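Inosine-uridine preferring nucleoside hydrolase family protein (Bacillus anthracis, PDB 2C40) belongs to the nucleoside hydrolase family and holds a calcium ion and alpha-D-ribofuranose together in one pocket of its mixed alpha/beta fold. Local coordinates at residues Val34-Met45 with Val62-Phe73; Asp13-Leu21 with Tyr243-Ala251. All coordinates share one frame; numbering follows the deposited sequence.

Interaction 1: Val34-Met45 with Val62-Phe73. With RIB (alpha-D-ribofuranose), chain D.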
loop_
_atom_site.group_PDB
_atom_site.type_symbol
_atom_site.label_atom_id
_atom_site.label_comp_id
_atom_site.label_asym_id
_atom_site.label_seq_id
_atom_site.Cartn_x
_atom_site.Cartn_y
_atom_site.Cartn_z
ATOM N N VAL A 34 -7.020 6.739 19.579
ATOM C CA VAL A 34 -6.158 5.852 18.800
ATOM C C VAL A 34 -5.145 5.242 19.732
ATOM O O VAL A 34 -4.480 5.954 20.460
ATOM C CB VAL A 34 -5.429 6.595 17.654
ATOM C CG1 VAL A 34 -4.580 5.622 16.794
ATOM C CG2 VAL A 34 -6.412 7.384 16.809
ATOM N N ILE A 35 -5.011 3.921 19.663
ATOM C CA ILE A 35 -3.948 3.224 20.399
ATOM C C ILE A 35 -2.915 2.691 19.388
ATOM O O ILE A 35 -3.275 2.115 18.357
ATOM C CB ILE A 35 -4.506 2.108 21.397
ATOM C CG1 ILE A 35 -3.385 1.607 22.318
ATOM C CG2 ILE A 35 -5.213 0.957 20.632
ATOM C CD1 ILE A 35 -3.818 0.557 23.300
ATOM N N PRO A 36 -1.616 2.931 19.651
ATOM C CA PRO A 36 -0.570 2.526 18.712
ATOM C C PRO A 36 -0.215 1.013 18.735
ATOM O O PRO A 36 0.921 0.629 18.995
ATOM C CB PRO A 36 0.600 3.454 19.123
ATOM C CG PRO A 36 0.470 3.575 20.556
ATOM C CD PRO A 36 -1.046 3.681 20.794
ATOM N N ALA A 37 -1.195 0.167 18.434
ATOM C CA ALA A 37 -1.013 -1.273 18.507
ATOM C C ALA A 37 -0.720 -1.768 17.082
ATOM O O ALA A 37 0.448 -1.944 16.730
ATOM C CB ALA A 37 -2.222 -1.942 19.128
ATOM N N ASP A 38 -1.742 -1.945 16.250
ATOM C CA ASP A 38 -1.508 -2.315 14.844
ATOM C C ASP A 38 -1.277 -1.090 13.953
ATOM O O ASP A 38 -1.742 -1.024 12.820
ATOM C CB ASP A 38 -2.673 -3.125 14.345
ATOM C CG ASP A 38 -2.369 -3.879 13.101
ATOM O OD1 ASP A 38 -3.358 -4.266 12.474
ATOM O OD2 ASP A 38 -1.190 -4.050 12.740
ATOM N N CYS A 39 -0.599 -0.104 14.506
ATOM C CA CYS A 39 -0.330 1.139 13.816
ATOM C C CYS A 39 0.779 1.885 14.539
ATOM O O CYS A 39 1.063 1.617 15.689
ATOM C CB CYS A 39 -1.573 2.042 13.726
ATOM S SG CYS A 39 -2.077 2.950 15.235
ATOM N N TYR A 40 1.413 2.788 13.805
ATOM C CA TYR A 40 2.190 3.857 14.370
ATOM C C TYR A 40 1.244 5.014 14.688
ATOM O O TYR A 40 0.336 5.303 13.946
ATOM C CB TYR A 40 3.297 4.265 13.398
ATOM C CG TYR A 40 4.422 3.245 13.326
ATOM C CD1 TYR A 40 4.344 2.117 12.492
ATOM C CD2 TYR A 40 5.537 3.377 14.130
ATOM C CE1 TYR A 40 5.374 1.172 12.460
ATOM C CE2 TYR A 40 6.581 2.454 14.080
ATOM C CZ TYR A 40 6.492 1.364 13.239
ATOM O OH TYR A 40 7.540 0.483 13.228
ATOM N N LEU A 41 1.456 5.667 15.820
ATOM C CA LEU A 41 0.491 6.642 16.336
ATOM C C LEU A 41 0.260 7.852 15.429
ATOM O O LEU A 41 -0.870 8.306 15.248
ATOM C CB LEU A 41 0.934 7.126 17.716
ATOM C CG LEU A 41 -0.047 8.009 18.504
ATOM C CD1 LEU A 41 -1.384 7.302 18.838
ATOM C CD2 LEU A 41 0.714 8.464 19.757
ATOM N N GLU A 42 1.333 8.412 14.904
ATOM C CA GLU A 42 1.211 9.640 14.110
ATOM C C GLU A 42 0.359 9.535 12.844
ATOM O O GLU A 42 -0.597 10.277 12.709
ATOM C CB GLU A 42 2.578 10.241 13.824
ATOM C CG GLU A 42 3.228 10.767 15.123
ATOM C CD GLU A 42 2.345 11.835 15.852
ATOM O OE1 GLU A 42 2.128 12.919 15.256
ATOM O OE2 GLU A 42 1.843 11.576 16.998
ATOM N N PRO A 43 0.668 8.590 11.918
ATOM C CA PRO A 43 -0.228 8.451 10.749
ATOM C C PRO A 43 -1.664 8.063 11.063
ATOM O O PRO A 43 -2.557 8.423 10.310
ATOM C CB PRO A 43 0.465 7.355 9.905
ATOM C CG PRO A 43 1.210 6.578 10.888
ATOM C CD PRO A 43 1.787 7.649 11.810
ATOM N N ALA A 44 -1.896 7.301 12.128
ATOM C CA ALA A 44 -3.234 6.888 12.514
ATOM C C ALA A 44 -4.063 8.076 13.085
ATOM O O ALA A 44 -5.297 8.205 12.828
ATOM C CB ALA A 44 -3.138 5.760 13.564
ATOM N N MET A 45 -3.394 8.889 13.908
ATOM C CA MET A 45 -3.988 10.125 14.409
ATOM C C MET A 45 -4.352 11.002 13.256
ATOM O O MET A 45 -5.499 11.396 13.156
ATOM C CB MET A 45 -3.008 10.879 15.303
ATOM C CG MET A 45 -2.921 10.310 16.637
ATOM S SD MET A 45 -4.471 10.513 17.559
ATOM C CE MET A 45 -4.056 9.246 18.639
ATOM N N VAL A 62 -9.929 13.739 18.494
ATOM C CA VAL A 62 -9.269 12.439 18.504
ATOM C C VAL A 62 -8.173 12.476 19.573
ATOM O O VAL A 62 -7.292 13.333 19.512
ATOM C CB VAL A 62 -8.680 12.075 17.106
ATOM C CG1 VAL A 62 -8.116 10.682 17.078
ATOM C CG2 VAL A 62 -9.751 12.183 16.032
ATOM N N ALA A 63 -8.245 11.558 20.548
ATOM C CA ALA A 63 -7.242 11.460 21.576
ATOM C C ALA A 63 -6.201 10.406 21.252
ATOM O O ALA A 63 -6.508 9.340 20.710
ATOM C CB ALA A 63 -7.892 11.139 22.900
ATOM N N ALA A 64 -4.969 10.700 21.628
ATOM C CA ALA A 64 -3.857 9.788 21.509
ATOM C C ALA A 64 -3.642 9.000 22.793
ATOM O O ALA A 64 -3.508 9.602 23.870
ATOM C CB ALA A 64 -2.569 10.613 21.157
ATOM N N SER A 65 -3.574 7.671 22.668
ATOM C CA SER A 65 -3.211 6.805 23.788
ATOM C C SER A 65 -1.750 6.942 24.178
ATOM O O SER A 65 -0.923 7.302 23.353
ATOM C CB SER A 65 -3.465 5.337 23.428
ATOM O OG SER A 65 -3.086 4.502 24.484
ATOM N N ASN A 66 -1.432 6.720 25.455
ATOM C CA ASN A 66 -0.020 6.557 25.850
ATOM C C ASN A 66 0.160 5.170 26.437
ATOM O O ASN A 66 1.164 4.866 27.091
ATOM C CB ASN A 66 0.549 7.712 26.725
ATOM C CG ASN A 66 -0.190 7.917 28.053
ATOM O OD1 ASN A 66 0.116 8.871 28.780
ATOM N ND2 ASN A 66 -1.119 7.044 28.392
ATOM N N SER A 67 -0.806 4.308 26.120
ATOM C CA SER A 67 -0.750 2.910 26.530
ATOM C C SER A 67 0.353 2.240 25.761
ATOM O O SER A 67 0.650 2.595 24.604
ATOM C CB SER A 67 -2.070 2.217 26.301
ATOM O OG SER A 67 -3.070 2.642 27.244
ATOM N N ARG A 68 0.996 1.294 26.425
ATOM C CA ARG A 68 2.014 0.476 25.799
ATOM C C ARG A 68 1.581 -0.976 25.816
ATOM O O ARG A 68 0.891 -1.410 26.719
ATOM C CB ARG A 68 3.302 0.631 26.549
ATOM C CG ARG A 68 3.856 2.008 26.489
ATOM C CD ARG A 68 4.975 2.132 27.481
ATOM N NE ARG A 68 5.551 3.464 27.461
ATOM C CZ ARG A 68 6.745 3.784 27.964
ATOM N NH1 ARG A 68 7.514 2.851 28.522
ATOM N NH2 ARG A 68 7.144 5.051 27.952
ATOM N N GLY A 69 1.997 -1.731 24.815
ATOM C CA GLY A 69 1.621 -3.147 24.715
ATOM C C GLY A 69 2.639 -4.092 25.309
ATOM O O GLY A 69 3.826 -3.774 25.430
ATOM N N LYS A 70 2.152 -5.272 25.701
ATOM C CA LYS A 70 3.016 -6.366 26.163
ATOM C C LYS A 70 3.664 -7.082 25.007
ATOM O O LYS A 70 4.847 -7.480 25.069
ATOM C CB LYS A 70 2.155 -7.357 26.953
ATOM C CG LYS A 70 2.990 -8.429 27.689
ATOM C CD LYS A 70 2.196 -8.917 28.874
ATOM C CE LYS A 70 2.565 -10.303 29.380
ATOM N NZ LYS A 70 1.247 -11.010 29.873
ATOM N N ASN A 71 2.873 -7.292 23.945
ATOM C CA ASN A 71 3.305 -8.076 22.795
ATOM C C ASN A 71 3.007 -7.285 21.521
ATOM O O ASN A 71 1.891 -7.340 21.016
ATOM C CB ASN A 71 2.602 -9.434 22.814
ATOM C CG ASN A 71 2.937 -10.228 24.043
ATOM O OD1 ASN A 71 4.105 -10.466 24.281
ATOM N ND2 ASN A 71 1.909 -10.654 24.839
ATOM N N PRO A 72 3.986 -6.478 21.048
ATOM C CA PRO A 72 3.757 -5.597 19.882
ATOM C C PRO A 72 3.342 -6.313 18.565
ATOM O O PRO A 72 3.687 -7.449 18.366
ATOM C CB PRO A 72 5.087 -4.871 19.738
ATOM C CG PRO A 72 5.793 -5.034 21.120
ATOM C CD PRO A 72 5.355 -6.345 21.596
ATOM N N PHE A 73 2.551 -5.663 17.718
ATOM C CA PHE A 73 2.172 -6.203 16.396
ATOM C C PHE A 73 3.368 -6.237 15.450
ATOM O O PHE A 73 4.366 -5.550 15.692
ATOM C CB PHE A 73 1.071 -5.350 15.769
ATOM C CG PHE A 73 -0.341 -5.665 16.242
ATOM C CD1 PHE A 73 -0.855 -5.114 17.428
ATOM C CD2 PHE A 73 -1.188 -6.401 15.463
ATOM C CE1 PHE A 73 -2.103 -5.373 17.853
ATOM C CE2 PHE A 73 -2.499 -6.645 15.862
ATOM C CZ PHE A 73 -2.952 -6.162 17.072
HETATM O O5 RIB D . -6.653 -9.886 15.277
HETATM C C5 RIB D . -7.392 -9.081 14.316
HETATM C C4 RIB D . -6.973 -7.621 14.501
HETATM O O4 RIB D . -5.586 -7.537 14.110
HETATM C C3 RIB D . -7.752 -6.526 13.745
HETATM O O3 RIB D . -8.527 -5.752 14.718
HETATM C C2 RIB D . -6.674 -5.733 12.880
HETATM O O2 RIB D . -6.576 -4.235 12.828
HETATM C C1 RIB D . -5.322 -6.340 13.334
HETATM O O HOH W 1 2.167 -2.627 18.418
#
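Asp38 lies across one face of the Phe73 ring, its CB 3.8 Å from the ring centroid and only 10° off the normal, a CH-pi contact. The carboxylate continues over the rim nearly flat, its plane 17° from that of the ring, with OD2 3.6 Å from Phe73 CD2. With chi1 at -163°, CG points away from the backbone N, and the acid group passes the ring to reach the sugar, where Asp38 OD1 comes within 3.2 Å of ribofuranose O2. Ribofuranose O4 meets the same ring at its edge, and Trp172 stacks on Phe73. A water joins the two backbones, donating to Ala37 O and accepting from Phe73 N.

Farther back the segments pair as parallel strands: Val34 N gives a hydrogen bond to Ala63 O, and Ser65 N returns one to Val34 O (2.9 Å). Ser65 OG closes an ST turn by accepting from Ser67 N and also bonds Asp130. Beside the pairing, Val62 CG1 touches both Val34 CG2 and Met45 SD, the latter at 3.7 Å.

Strand pairing and pocket contact thus lie at two places on the same two segments. At the pocket, Asp38 OD2, buried and with no polar partner in the model, lies on the Phe73 ring while OD1 faces the sugar.

Interaction 2: Asp13-Leu21 with Tyr243-Ala251. With CA (calcium ion), chain C; RIB (alpha-D-ribofuranose), chain D.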
loop_
_atom_site.group_PDB
_atom_site.type_symbol
_atom_site.label_atom_id
_atom_site.label_comp_id
_atom_site.label_asym_id
_atom_site.label_seq_id
_atom_site.Cartn_x
_atom_site.Cartn_y
_atom_site.Cartn_z
ATOM N N ASP A 13 -8.815 -1.541 8.465
ATOM C CA ASP A 13 -10.244 -1.756 8.771
ATOM C C ASP A 13 -10.747 -0.929 9.972
ATOM O O ASP A 13 -11.945 -0.682 10.078
ATOM C CB ASP A 13 -10.638 -3.262 8.828
ATOM C CG ASP A 13 -9.968 -4.017 9.940
ATOM O OD1 ASP A 13 -9.259 -3.355 10.735
ATOM O OD2 ASP A 13 -10.160 -5.271 10.017
ATOM N N ASP A 14 -9.830 -0.487 10.840
ATOM C CA ASP A 14 -10.132 0.497 11.885
ATOM C C ASP A 14 -10.506 1.829 11.268
ATOM O O ASP A 14 -11.437 2.492 11.687
ATOM C CB ASP A 14 -8.908 0.737 12.789
ATOM C CG ASP A 14 -8.534 -0.483 13.617
ATOM O OD1 ASP A 14 -9.126 -0.689 14.706
ATOM O OD2 ASP A 14 -7.654 -1.261 13.184
ATOM N N LEU A 15 -9.725 2.239 10.291
ATOM C CA LEU A 15 -9.915 3.534 9.653
ATOM C C LEU A 15 -11.135 3.528 8.734
ATOM O O LEU A 15 -11.868 4.536 8.615
ATOM C CB LEU A 15 -8.674 3.915 8.854
ATOM C CG LEU A 15 -7.533 4.796 9.359
ATOM C CD1 LEU A 15 -7.419 5.136 10.866
ATOM C CD2 LEU A 15 -6.182 4.274 8.781
ATOM N N VAL A 16 -11.339 2.419 8.064
ATOM C CA VAL A 16 -12.556 2.235 7.287
ATOM C C VAL A 16 -13.794 2.250 8.205
ATOM O O VAL A 16 -14.865 2.737 7.824
ATOM C CB VAL A 16 -12.479 0.955 6.449
ATOM C CG1 VAL A 16 -13.846 0.579 5.964
ATOM C CG2 VAL A 16 -11.488 1.158 5.282
ATOM N N SER A 17 -13.629 1.710 9.414
ATOM C CA SER A 17 -14.717 1.625 10.378
ATOM C C SER A 17 -15.079 3.030 10.824
ATOM O O SER A 17 -16.242 3.366 10.887
ATOM C CB SER A 17 -14.308 0.798 11.614
ATOM O OG SER A 17 -14.228 -0.604 11.386
ATOM N N LEU A 18 -14.076 3.856 11.134
ATOM C CA LEU A 18 -14.319 5.242 11.457
ATOM C C LEU A 18 -15.135 5.939 10.377
ATOM O O LEU A 18 -16.168 6.564 10.650
ATOM C CB LEU A 18 -12.999 5.976 11.667
ATOM C CG LEU A 18 -13.114 7.464 11.970
ATOM C CD1 LEU A 18 -13.803 7.694 13.277
ATOM C CD2 LEU A 18 -11.739 8.099 11.968
ATOM N N PHE A 19 -14.688 5.808 9.133
ATOM C CA PHE A 19 -15.397 6.412 8.005
ATOM C C PHE A 19 -16.847 5.933 7.924
ATOM O O PHE A 19 -17.747 6.741 7.724
ATOM C CB PHE A 19 -14.624 6.211 6.701
ATOM C CG PHE A 19 -15.447 6.345 5.494
ATOM C CD1 PHE A 19 -15.835 7.588 5.045
ATOM C CD2 PHE A 19 -15.851 5.205 4.769
ATOM C CE1 PHE A 19 -16.604 7.710 3.876
ATOM C CE2 PHE A 19 -16.610 5.327 3.630
ATOM C CZ PHE A 19 -17.000 6.584 3.186
ATOM N N LEU A 20 -17.096 4.641 8.118
ATOM C CA LEU A 20 -18.476 4.149 8.038
ATOM C C LEU A 20 -19.322 4.535 9.266
ATOM O O LEU A 20 -20.483 4.855 9.104
ATOM C CB LEU A 20 -18.487 2.650 7.860
ATOM C CG LEU A 20 -17.810 2.101 6.603
ATOM C CD1 LEU A 20 -17.618 0.658 6.769
ATOM C CD2 LEU A 20 -18.626 2.378 5.378
ATOM N N LEU A 21 -18.764 4.521 10.482
ATOM C CA LEU A 21 -19.519 4.940 11.676
ATOM C C LEU A 21 -20.118 6.326 11.449
ATOM O O LEU A 21 -21.249 6.653 11.867
ATOM C CB LEU A 21 -18.615 4.995 12.943
ATOM C CG LEU A 21 -18.150 3.640 13.500
ATOM C CD1 LEU A 21 -16.858 3.784 14.240
ATOM C CD2 LEU A 21 -19.252 2.950 14.384
ATOM N N TYR A 243 -9.792 -12.430 2.838
ATOM C CA TYR A 243 -9.562 -11.479 3.936
ATOM C C TYR A 243 -10.889 -11.142 4.635
ATOM O O TYR A 243 -11.913 -10.981 4.019
ATOM C CB TYR A 243 -8.890 -10.237 3.323
ATOM C CG TYR A 243 -8.709 -9.015 4.166
ATOM C CD1 TYR A 243 -9.803 -8.202 4.526
ATOM C CD2 TYR A 243 -7.430 -8.596 4.524
ATOM C CE1 TYR A 243 -9.629 -7.048 5.277
ATOM C CE2 TYR A 243 -7.236 -7.440 5.299
ATOM C CZ TYR A 243 -8.322 -6.665 5.654
ATOM O OH TYR A 243 -8.092 -5.510 6.371
ATOM N N TYR A 244 -10.829 -11.004 5.944
ATOM C CA TYR A 244 -12.011 -10.834 6.735
ATOM C C TYR A 244 -11.961 -9.452 7.396
ATOM O O TYR A 244 -10.941 -9.038 7.898
ATOM C CB TYR A 244 -12.107 -11.954 7.763
ATOM C CG TYR A 244 -12.199 -13.349 7.170
ATOM C CD1 TYR A 244 -11.036 -14.085 6.879
ATOM C CD2 TYR A 244 -13.436 -13.918 6.860
ATOM C CE1 TYR A 244 -11.110 -15.335 6.328
ATOM C CE2 TYR A 244 -13.531 -15.167 6.311
ATOM C CZ TYR A 244 -12.369 -15.875 6.047
ATOM O OH TYR A 244 -12.444 -17.132 5.519
ATOM N N LEU A 245 -13.100 -8.779 7.396
ATOM C CA LEU A 245 -13.280 -7.393 7.812
ATOM C C LEU A 245 -13.732 -7.381 9.268
ATOM O O LEU A 245 -14.853 -7.022 9.583
ATOM C CB LEU A 245 -14.358 -6.743 6.941
ATOM C CG LEU A 245 -14.091 -6.855 5.441
ATOM C CD1 LEU A 245 -15.337 -6.883 4.654
ATOM C CD2 LEU A 245 -13.249 -5.701 5.061
ATOM N N TRP A 246 -12.853 -7.823 10.145
ATOM C CA TRP A 246 -13.210 -8.030 11.538
ATOM C C TRP A 246 -13.677 -6.796 12.249
ATOM O O TRP A 246 -14.694 -6.826 12.911
ATOM C CB TRP A 246 -12.023 -8.541 12.302
ATOM C CG TRP A 246 -11.726 -9.902 11.980
ATOM C CD1 TRP A 246 -12.416 -10.989 12.375
ATOM C CD2 TRP A 246 -10.641 -10.357 11.196
ATOM N NE1 TRP A 246 -11.835 -12.119 11.859
ATOM C CE2 TRP A 246 -10.734 -11.762 11.138
ATOM C CE3 TRP A 246 -9.624 -9.713 10.495
ATOM C CZ2 TRP A 246 -9.816 -12.559 10.438
ATOM C CZ3 TRP A 246 -8.712 -10.504 9.789
ATOM C CH2 TRP A 246 -8.820 -11.912 9.771
ATOM N N ASP A 247 -12.928 -5.719 12.096
ATOM C CA ASP A 247 -13.257 -4.456 12.744
ATOM C C ASP A 247 -14.517 -3.779 12.151
ATOM O O ASP A 247 -15.330 -3.216 12.885
ATOM C CB ASP A 247 -12.056 -3.531 12.679
ATOM C CG ASP A 247 -10.828 -4.137 13.345
ATOM O OD1 ASP A 247 -10.977 -5.135 14.113
ATOM O OD2 ASP A 247 -9.727 -3.584 13.157
ATOM N N VAL A 248 -14.663 -3.871 10.825
ATOM C CA VAL A 248 -15.765 -3.269 10.113
ATOM C C VAL A 248 -17.065 -3.966 10.553
ATOM O O VAL A 248 -18.088 -3.304 10.696
ATOM C CB VAL A 248 -15.573 -3.330 8.573
ATOM C CG1 VAL A 248 -16.783 -2.839 7.859
ATOM C CG2 VAL A 248 -14.394 -2.465 8.136
ATOM N N LEU A 249 -17.003 -5.277 10.755
ATOM C CA LEU A 249 -18.130 -6.050 11.182
ATOM C C LEU A 249 -18.506 -5.703 12.623
ATOM O O LEU A 249 -19.680 -5.674 12.973
ATOM C CB LEU A 249 -17.817 -7.522 11.108
ATOM C CG LEU A 249 -18.894 -8.564 11.422
ATOM C CD1 LEU A 249 -18.701 -9.089 12.797
ATOM C CD2 LEU A 249 -20.345 -8.081 11.189
ATOM N N THR A 250 -17.491 -5.506 13.455
ATOM C CA THR A 250 -17.668 -5.057 14.839
ATOM C C THR A 250 -18.418 -3.735 14.887
ATOM O O THR A 250 -19.385 -3.604 15.645
ATOM C CB THR A 250 -16.303 -4.913 15.559
ATOM O OG1 THR A 250 -15.559 -6.146 15.449
ATOM C CG2 THR A 250 -16.480 -4.580 17.010
ATOM N N ALA A 251 -17.981 -2.790 14.058
ATOM C CA ALA A 251 -18.587 -1.454 13.954
ATOM C C ALA A 251 -19.990 -1.502 13.362
ATOM O O ALA A 251 -20.867 -0.754 13.794
ATOM C CB ALA A 251 -17.701 -0.554 13.118
HETATM CA CA CA C . -7.792 -3.179 14.631
HETATM O O5 RIB D . -6.653 -9.886 15.277
HETATM C C5 RIB D . -7.392 -9.081 14.316
HETATM C C4 RIB D . -6.973 -7.621 14.501
HETATM O O4 RIB D . -5.586 -7.537 14.110
HETATM C C3 RIB D . -7.752 -6.526 13.745
HETATM O O3 RIB D . -8.527 -5.752 14.718
HETATM C C2 RIB D . -6.674 -5.733 12.880
HETATM O O2 RIB D . -6.576 -4.235 12.828
HETATM C C1 RIB D . -5.322 -6.340 13.334
HETATM O O HOH W 2 -6.098 -4.529 15.820
#
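Asp13 O, against which Val248 CG2 packs from the other helix, is gripped twice from the next turn of its own helix, by Ser17 N and by Ser17 OG at 2.6 Å, the hydroxyl tilted 20° out of the carbonyl plane. This valine is a knob in a hole made by Asp13, Val16, Ser17 and Leu20. Its two branches divide the work: CG2 reaches Val16 CG1, while CG1 meets Leu20 CD1 at 3.8 Å. One turn on, the small Ala251 brings its CB against Ser17 and Leu21 CD2. The helix axes here are 8.0 Å apart and cross at -27°, running the same way.

At their N-terminal ends three carboxylates converge. Asp14 clasps the calcium ion with both oxygens, OD2 the nearer at 2.4 Å, and Asp247 binds it through OD2 alone. Ribofuranose O2 and O3 and a water also ligate the ion, and Asp9 and Thr125 complete the site. Asp247 OD1, turned from the metal, lies 2.6 Å from ribofuranose O3. Asp13 stands behind, and its details are tentative, since they rest on one of two modelled conformers. In that one, CG sits between the backbone N and carbonyl carbon (chi1 65°), and the carboxylate crosses Asp247 at about a right angle, with Asp13 OD1 2.5 Å from Asp247 OD2. Its other oxygen, Asp13 OD2, accepts a long, weak hydrogen bond from Asp247 N.

Two near-parallel helices therefore bring their acidic starts to one ion. The calcium would probably offset part of the negative charge of the carboxylates, and by holding ribofuranose O2 and O3 as well it ties ligand and helix ends into a single coordination shell.

Overall arrangement
The centres of the two contacts lie about 17 Å apart, and both touch the bound ribofuranose. Along the chain, interaction 1 is nested inside the loop that interaction 2 closes. Interaction 1 belongs to the beta-alpha-beta unit of strand 27-34, helix 41-55 and strand 62-64 at one margin of the mixed sheet; interaction 2 pairs helix 12-21, which follows the first strand, with helix 246-255 from late in the chain. They meet directly where Ala44 O packs on Leu15 CD1. The pocket is thereby assembled from sequence-distant parts: interaction 1 brings Asp38 and Phe73, interaction 2 brings Asp13 and the calcium ligands Asp14 and Asp247.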